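Local coordinates for transcarboxylase 5S subunit (Propionibacterium freudenreichii subsp. shermanii, PDB 1RQE) that transfers a carboxyl group from the biotin of the 1.3S subunit to pyruvate, forming oxaloacetate, as a cobalt-dependent homodimeric subunit of transcarboxylase, at the interface of chains A and B. Coordinates in Å, arbitrary orientation; residue numbers count along the deposited sequence, not the author numbering. Chains: chain A/B, transcarboxylase 5S subunit.

Three patches of the A-B homodimer interface lie close together. The centres of contacts 1 and 2 are about 15 Å apart, those of contacts 1 and 3 about 13 Å, and those of contacts 2 and 3 about 11 Å. Contact 1 pairs the N-terminal strands 16-18, and B:Ile17 carries on from it into contact 3, where the same N-terminal segment reaches across chain A. A:Glu243, at the end of helix 234-243, joins contact 3 to the helix-helix packing of contact 2. N-terminal segments reaching across the partner and packed helices thus help to hold the dimer together around its two-fold axis.

Contact 1: the interface of chains A and B. Residues chain A 14-17; chain B 17-19.
A short antiparallel beta ribbon, made by strand 16-18 of each subunit, crosses the dimer axis here. A:Ile17 and B:Ile17 face each other at its centre in a reciprocal pair of backbone bonds, A:Ile17 N to B:Ile17 O and B:Ile17 N to A:Ile17 O, both 2.8 Å. Farther along, B:Val19 N donates to A:Arg15 O at 3.1 Å. On one side of the ribbon, CD1 of A:Ile17 meets CG1 of B:Val19 at 3.7 Å, the two side chains crossing at about a right angle. A:Arg15 holds CG anti to its backbone N (chi1 -158°) and stays extended as far as NE, a course that carries its CD past the other valine methyl, CG2 of B:Val19, at 3.9 Å. A:Glu16 and B:Glu18 form the neighbouring bridged pair. There CG of A:Glu16 packs against CA of B:Glu18 at 4.0 Å, while the carboxylate oxygens OE1 of A:Glu16 and OE1 of B:Glu18 come to 4.1 Å; these like charges would probably repel mildly if both are ionised. The ribbon ties the N-terminal segments of the two subunits together and so helps to hold the homodimer.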
loop_
_atom_site.group_PDB
_atom_site.type_symbol
_atom_site.label_atom_id
_atom_site.label_comp_id
_atom_site.label_asym_id
_atom_site.label_seq_id
_atom_site.Cartn_x
_atom_site.Cartn_y
_atom_site.Cartn_z
ATOM N N PRO A 14 5.674 -16.256 -29.241
ATOM C CA PRO A 14 5.844 -16.947 -27.934
ATOM C C PRO A 14 6.782 -16.169 -27.004
ATOM O O PRO A 14 7.865 -16.650 -26.652
ATOM C CB PRO A 14 6.413 -18.334 -28.231
ATOM C CG PRO A 14 5.971 -18.547 -29.691
ATOM C CD PRO A 14 6.071 -17.153 -30.343
ATOM N N ARG A 15 6.361 -14.970 -26.610
ATOM C CA ARG A 15 7.160 -14.122 -25.731
ATOM C C ARG A 15 7.349 -14.773 -24.346
ATOM O O ARG A 15 6.392 -15.267 -23.751
ATOM C CB ARG A 15 6.471 -12.773 -25.605
ATOM C CG ARG A 15 7.373 -11.637 -25.193
ATOM C CD ARG A 15 6.525 -10.412 -24.902
ATOM N NE ARG A 15 7.300 -9.292 -24.386
ATOM C CZ ARG A 15 6.841 -8.422 -23.493
ATOM N NH1 ARG A 15 5.611 -8.542 -23.010
ATOM N NH2 ARG A 15 7.617 -7.431 -23.081
ATOM N N GLU A 16 8.578 -14.769 -23.832
ATOM C CA GLU A 16 8.855 -15.395 -22.542
ATOM C C GLU A 16 9.860 -14.723 -21.636
ATOM O O GLU A 16 10.784 -14.063 -22.095
ATOM C CB GLU A 16 9.308 -16.829 -22.761
ATOM C CG GLU A 16 8.216 -17.692 -23.336
ATOM C CD GLU A 16 8.634 -19.122 -23.508
ATOM O OE1 GLU A 16 7.726 -19.978 -23.598
ATOM O OE2 GLU A 16 9.858 -19.382 -23.561
ATOM N N ILE A 17 9.674 -14.910 -20.332
ATOM C CA ILE A 17 10.577 -14.361 -19.335
ATOM C C ILE A 17 11.200 -15.508 -18.539
ATOM O O ILE A 17 10.504 -16.419 -18.092
ATOM C CB ILE A 17 9.846 -13.423 -18.362
ATOM C CG1 ILE A 17 9.264 -12.241 -19.125
ATOM C CG2 ILE A 17 10.824 -12.883 -17.312
ATOM C CD1 ILE A 17 8.506 -11.293 -18.250
ATOM N N ILE B 17 8.397 -18.266 -18.032
ATOM C CA ILE B 17 6.993 -17.896 -17.966
ATOM C C ILE B 17 6.605 -17.179 -19.259
ATOM O O ILE B 17 7.306 -16.279 -19.719
ATOM C CB ILE B 17 6.706 -16.965 -16.777
ATOM C CG1 ILE B 17 7.033 -17.679 -15.473
ATOM C CG2 ILE B 17 5.223 -16.578 -16.755
ATOM C CD1 ILE B 17 6.810 -16.826 -14.265
ATOM N N GLU B 18 5.494 -17.585 -19.859
ATOM C CA GLU B 18 5.045 -16.956 -21.087
ATOM C C GLU B 18 4.234 -15.714 -20.746
ATOM O O GLU B 18 3.320 -15.770 -19.926
ATOM C CB GLU B 18 4.203 -17.944 -21.894
ATOM C CG GLU B 18 3.462 -17.329 -23.064
ATOM C CD GLU B 18 3.091 -18.351 -24.119
ATOM O OE1 GLU B 18 3.994 -18.767 -24.879
ATOM O OE2 GLU B 18 1.906 -18.742 -24.186
ATOM N N VAL B 19 4.573 -14.587 -21.357
ATOM C CA VAL B 19 3.842 -13.360 -21.091
ATOM C C VAL B 19 3.246 -12.789 -22.369
ATOM O O VAL B 19 3.784 -12.996 -23.457
ATOM C CB VAL B 19 4.746 -12.313 -20.434
ATOM C CG1 VAL B 19 5.274 -12.866 -19.133
ATOM C CG2 VAL B 19 5.887 -11.947 -21.368
#

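Contact 2: the interface of chains A and B. Residues chain A 235-236, 239-240, 243, 271; chain B 236, 239-240.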
loop_
_atom_site.group_PDB
_atom_site.type_symbol
_atom_site.label_atom_id
_atom_site.label_comp_id
_atom_site.label_asym_id
_atom_site.label_seq_id
_atom_site.Cartn_x
_atom_site.Cartn_y
_atom_site.Cartn_z
ATOM N N GLU A 235 6.417 -3.264 -4.322
ATOM C CA GLU A 235 6.103 -4.643 -4.018
ATOM C C GLU A 235 6.125 -5.453 -5.316
ATOM O O GLU A 235 6.446 -6.639 -5.317
ATOM C CB GLU A 235 4.753 -4.788 -3.342
ATOM C CG GLU A 235 4.527 -6.233 -2.939
ATOM C CD GLU A 235 3.461 -6.400 -1.902
ATOM O OE1 GLU A 235 3.568 -5.784 -0.821
ATOM O OE2 GLU A 235 2.515 -7.159 -2.165
ATOM N N VAL A 236 5.796 -4.809 -6.429
ATOM C CA VAL A 236 5.816 -5.511 -7.700
ATOM C C VAL A 236 7.279 -5.713 -8.067
ATOM O O VAL A 236 7.637 -6.705 -8.692
ATOM C CB VAL A 236 5.073 -4.710 -8.801
ATOM C CG1 VAL A 236 5.077 -5.474 -10.111
ATOM C CG2 VAL A 236 3.648 -4.470 -8.379
ATOM N N MET A 239 8.651 -8.816 -6.394
ATOM C CA MET A 239 8.323 -10.014 -7.152
ATOM C C MET A 239 9.312 -10.193 -8.311
ATOM O O MET A 239 9.889 -11.265 -8.493
ATOM C CB MET A 239 6.902 -9.932 -7.709
ATOM C CG MET A 239 6.415 -11.223 -8.381
ATOM S SD MET A 239 6.103 -12.582 -7.218
ATOM C CE MET A 239 7.377 -13.727 -7.631
ATOM N N LYS A 240 9.512 -9.146 -9.099
ATOM C CA LYS A 240 10.435 -9.260 -10.215
ATOM C C LYS A 240 11.839 -9.584 -9.745
ATOM O O LYS A 240 12.553 -10.346 -10.398
ATOM C CB LYS A 240 10.443 -7.979 -11.049
ATOM C CG LYS A 240 9.183 -7.805 -11.880
ATOM C CD LYS A 240 9.029 -8.945 -12.858
ATOM C CE LYS A 240 7.585 -9.090 -13.297
ATOM N NZ LYS A 240 7.406 -10.327 -14.100
ATOM N N GLU A 243 12.016 -13.157 -9.086
ATOM C CA GLU A 243 12.062 -13.947 -10.312
ATOM C C GLU A 243 13.469 -13.858 -10.910
ATOM O O GLU A 243 13.918 -14.774 -11.601
ATOM C CB GLU A 243 11.033 -13.438 -11.326
ATOM C CG GLU A 243 9.606 -13.468 -10.817
ATOM C CD GLU A 243 8.625 -12.872 -11.800
ATOM O OE1 GLU A 243 8.953 -11.843 -12.440
ATOM O OE2 GLU A 243 7.517 -13.431 -11.926
ATOM N N MET A 271 1.751 -13.390 -1.058
ATOM C CA MET A 271 1.692 -13.246 -2.504
ATOM C C MET A 271 2.425 -14.321 -3.297
ATOM O O MET A 271 2.174 -14.463 -4.498
ATOM C CB MET A 271 2.226 -11.879 -2.916
ATOM C CG MET A 271 3.746 -11.802 -2.942
ATOM S SD MET A 271 4.360 -10.140 -3.219
ATOM C CE MET A 271 6.086 -10.445 -3.561
ATOM N N VAL B 236 0.573 -6.885 -7.094
ATOM C CA VAL B 236 1.456 -7.841 -7.739
ATOM C C VAL B 236 0.582 -8.720 -8.622
ATOM O O VAL B 236 1.014 -9.178 -9.674
ATOM C CB VAL B 236 2.227 -8.692 -6.697
ATOM C CG1 VAL B 236 3.167 -9.660 -7.390
ATOM C CG2 VAL B 236 3.030 -7.790 -5.798
ATOM N N MET B 239 0.003 -7.070 -11.977
ATOM C CA MET B 239 1.114 -7.313 -12.884
ATOM C C MET B 239 0.977 -8.697 -13.532
ATOM O O MET B 239 1.060 -8.837 -14.752
ATOM C CB MET B 239 2.447 -7.234 -12.141
ATOM C CG MET B 239 3.680 -7.311 -13.052
ATOM S SD MET B 239 3.928 -5.834 -14.078
ATOM C CE MET B 239 3.612 -6.448 -15.699
ATOM N N LYS B 240 0.766 -9.723 -12.720
ATOM C CA LYS B 240 0.631 -11.057 -13.279
ATOM C C LYS B 240 -0.548 -11.147 -14.228
ATOM O O LYS B 240 -0.472 -11.832 -15.249
ATOM C CB LYS B 240 0.495 -12.101 -12.171
ATOM C CG LYS B 240 1.796 -12.352 -11.428
ATOM C CD LYS B 240 2.854 -12.872 -12.370
ATOM C CE LYS B 240 4.243 -12.626 -11.814
ATOM N NZ LYS B 240 5.277 -12.958 -12.827
#
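In helix 234-243 of each subunit, A:Val236 and B:Val236 turn CG1 anti to the backbone N (chi1 -179°), which aims this methyl at B:Met239 and A:Met239 respectively. The A:Met239 chain starts out anti to its own N (chi1 -173°), and this first torsion brings CG to CG1 of B:Val236, 3.7 Å away; the bends at chi2 and chi3 set only the course of SD and CE. The symmetric pair, CG1 of A:Val236 and CG of B:Met239, has the same 3.7 Å separation. Each valine crosses its methionine at about a right angle. The other methyl of B:Val236, CG2, is pressed against the aliphatic part of A:Glu235, 3.6 Å from CG, and against the sulfur SD of A:Met271 at 3.7 Å. B:Val236 is thereby enclosed by chain A from several sides and hides 85 Å² of its surface. Beside this apolar zone the ammonium groups of A:Lys240 and B:Lys240 reach toward each other tip to tip, their NZ atoms 3.6 Å apart. The carboxylate of A:Glu243 bridges the two ammonium groups, probably balancing part of their charge. Its OE1 takes a hydrogen bond and salt bridge from NZ of A:Lys240 within its own helix at 2.7 Å. OE2 accepts the corresponding bond and salt bridge from NZ of B:Lys240 at 2.5 Å, and each oxygen uses its syn lone pair.

Contact 3: the interface of chains A and B. Residues chain A 19-20, 22, 243, 275-277; chain B 15, 17.
B:Arg15 of the N-terminal segment lays its side chain across chain A, a subunit of the pyruvate carboxyltransferase family, and the guanidinium end is the closely fitted part. Its CG stands anti to the backbone N (chi1 -158°), and the chain continues extended to NE, carrying the flat group toward the carbonyls of A:Ser20 and A:Thr275. NH1 donates to A:Ser20 O at 2.8 Å, nearly along the C=O axis, with the oxygen in the guanidinium plane. NH2 gives a second bond to A:Thr275 O, also 2.8 Å, meeting this carbonyl 20° out of its plane. One guanidinium face is covered by A:Pro22, whose CG sits over the centre at 3.5 Å from CZ. The phenol of A:Tyr277 comes to the guanidinium edge, its ring plane turned 73° from the flat group; its OH is hydrogen-bonded to OG of A:Ser20 at 3.1 Å, which probably helps to position the ring. Replacing B:Arg15 with an alanine would probably leave the carbonyls of A:Ser20 and A:Thr275 without these donors and open a gap beside A:Pro22. The looser side involves A:Gly276, which hides only 3 Å² and keeps its CA 3.9 Å from NH2 of B:Arg15, and A:Glu243, which hides 5 Å² with its carboxylate oxygen OE2 4.2 Å from CD1 of B:Ile17.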
loop_
_atom_site.group_PDB
_atom_site.type_symbol
_atom_site.label_atom_id
_atom_site.label_comp_id
_atom_site.label_asym_id
_atom_site.label_seq_id
_atom_site.Cartn_x
_atom_site.Cartn_y
_atom_site.Cartn_z
ATOM N N VAL A 19 12.705 -17.134 -15.324
ATOM C CA VAL A 19 12.636 -16.893 -13.893
ATOM C C VAL A 19 13.473 -17.906 -13.127
ATOM O O VAL A 19 13.663 -19.034 -13.582
ATOM C CB VAL A 19 11.189 -16.943 -13.396
ATOM C CG1 VAL A 19 10.386 -15.885 -14.114
ATOM C CG2 VAL A 19 10.600 -18.322 -13.634
ATOM N N SER A 20 13.974 -17.498 -11.964
ATOM C CA SER A 20 14.809 -18.371 -11.153
ATOM C C SER A 20 14.085 -19.661 -10.763
ATOM O O SER A 20 12.850 -19.721 -10.728
ATOM C CB SER A 20 15.296 -17.626 -9.903
ATOM O OG SER A 20 14.221 -17.226 -9.071
ATOM N N PRO A 22 12.493 -22.672 -8.599
ATOM C CA PRO A 22 11.690 -22.656 -7.369
ATOM C C PRO A 22 12.620 -22.678 -6.183
ATOM O O PRO A 22 13.589 -23.429 -6.188
ATOM C CB PRO A 22 10.871 -23.928 -7.480
ATOM C CG PRO A 22 10.635 -24.011 -8.958
ATOM C CD PRO A 22 11.999 -23.692 -9.537
ATOM N N GLU A 243 12.016 -13.157 -9.086
ATOM C CA GLU A 243 12.062 -13.947 -10.312
ATOM C C GLU A 243 13.469 -13.858 -10.910
ATOM O O GLU A 243 13.918 -14.774 -11.601
ATOM C CB GLU A 243 11.033 -13.438 -11.326
ATOM C CG GLU A 243 9.606 -13.468 -10.817
ATOM C CD GLU A 243 8.625 -12.872 -11.800
ATOM O OE1 GLU A 243 8.953 -11.843 -12.440
ATOM O OE2 GLU A 243 7.517 -13.431 -11.926
ATOM N N THR A 275 3.659 -19.875 -6.719
ATOM C CA THR A 275 4.617 -19.372 -7.693
ATOM C C THR A 275 5.831 -20.270 -7.794
ATOM O O THR A 275 6.586 -20.197 -8.756
ATOM C CB THR A 275 5.101 -17.965 -7.307
ATOM O OG1 THR A 275 5.787 -18.020 -6.042
ATOM C CG2 THR A 275 3.916 -17.015 -7.198
ATOM N N GLY A 276 6.009 -21.125 -6.795
ATOM C CA GLY A 276 7.166 -21.993 -6.777
ATOM C C GLY A 276 8.102 -21.432 -5.727
ATOM O O GLY A 276 8.935 -22.145 -5.166
ATOM N N TYR A 277 7.961 -20.138 -5.459
ATOM C CA TYR A 277 8.777 -19.492 -4.438
ATOM C C TYR A 277 8.002 -19.522 -3.129
ATOM O O TYR A 277 6.775 -19.580 -3.128
ATOM C CB TYR A 277 9.062 -18.045 -4.805
ATOM C CG TYR A 277 9.653 -17.887 -6.170
ATOM C CD1 TYR A 277 8.903 -17.332 -7.201
ATOM C CD2 TYR A 277 10.966 -18.282 -6.435
ATOM C CE1 TYR A 277 9.435 -17.167 -8.461
ATOM C CE2 TYR A 277 11.516 -18.119 -7.696
ATOM C CZ TYR A 277 10.739 -17.559 -8.705
ATOM O OH TYR A 277 11.246 -17.396 -9.963
ATOM N N ARG B 15 13.991 -22.394 -16.596
ATOM C CA ARG B 15 12.601 -22.157 -16.221
ATOM C C ARG B 15 12.061 -20.861 -16.861
ATOM O O ARG B 15 12.722 -19.825 -16.828
ATOM C CB ARG B 15 12.516 -22.086 -14.704
ATOM C CG ARG B 15 11.150 -22.370 -14.132
ATOM C CD ARG B 15 11.162 -22.059 -12.647
ATOM N NE ARG B 15 9.851 -22.195 -12.026
ATOM C CZ ARG B 15 9.420 -21.431 -11.029
ATOM N NH1 ARG B 15 10.191 -20.469 -10.538
ATOM N NH2 ARG B 15 8.212 -21.629 -10.523
ATOM N N ILE B 17 8.397 -18.266 -18.032
ATOM C CA ILE B 17 6.993 -17.896 -17.966
ATOM C C ILE B 17 6.605 -17.179 -19.259
ATOM O O ILE B 17 7.306 -16.279 -19.719
ATOM C CB ILE B 17 6.706 -16.965 -16.777
ATOM C CG1 ILE B 17 7.033 -17.679 -15.473
ATOM C CG2 ILE B 17 5.223 -16.578 -16.755
ATOM C CD1 ILE B 17 6.810 -16.826 -14.265
#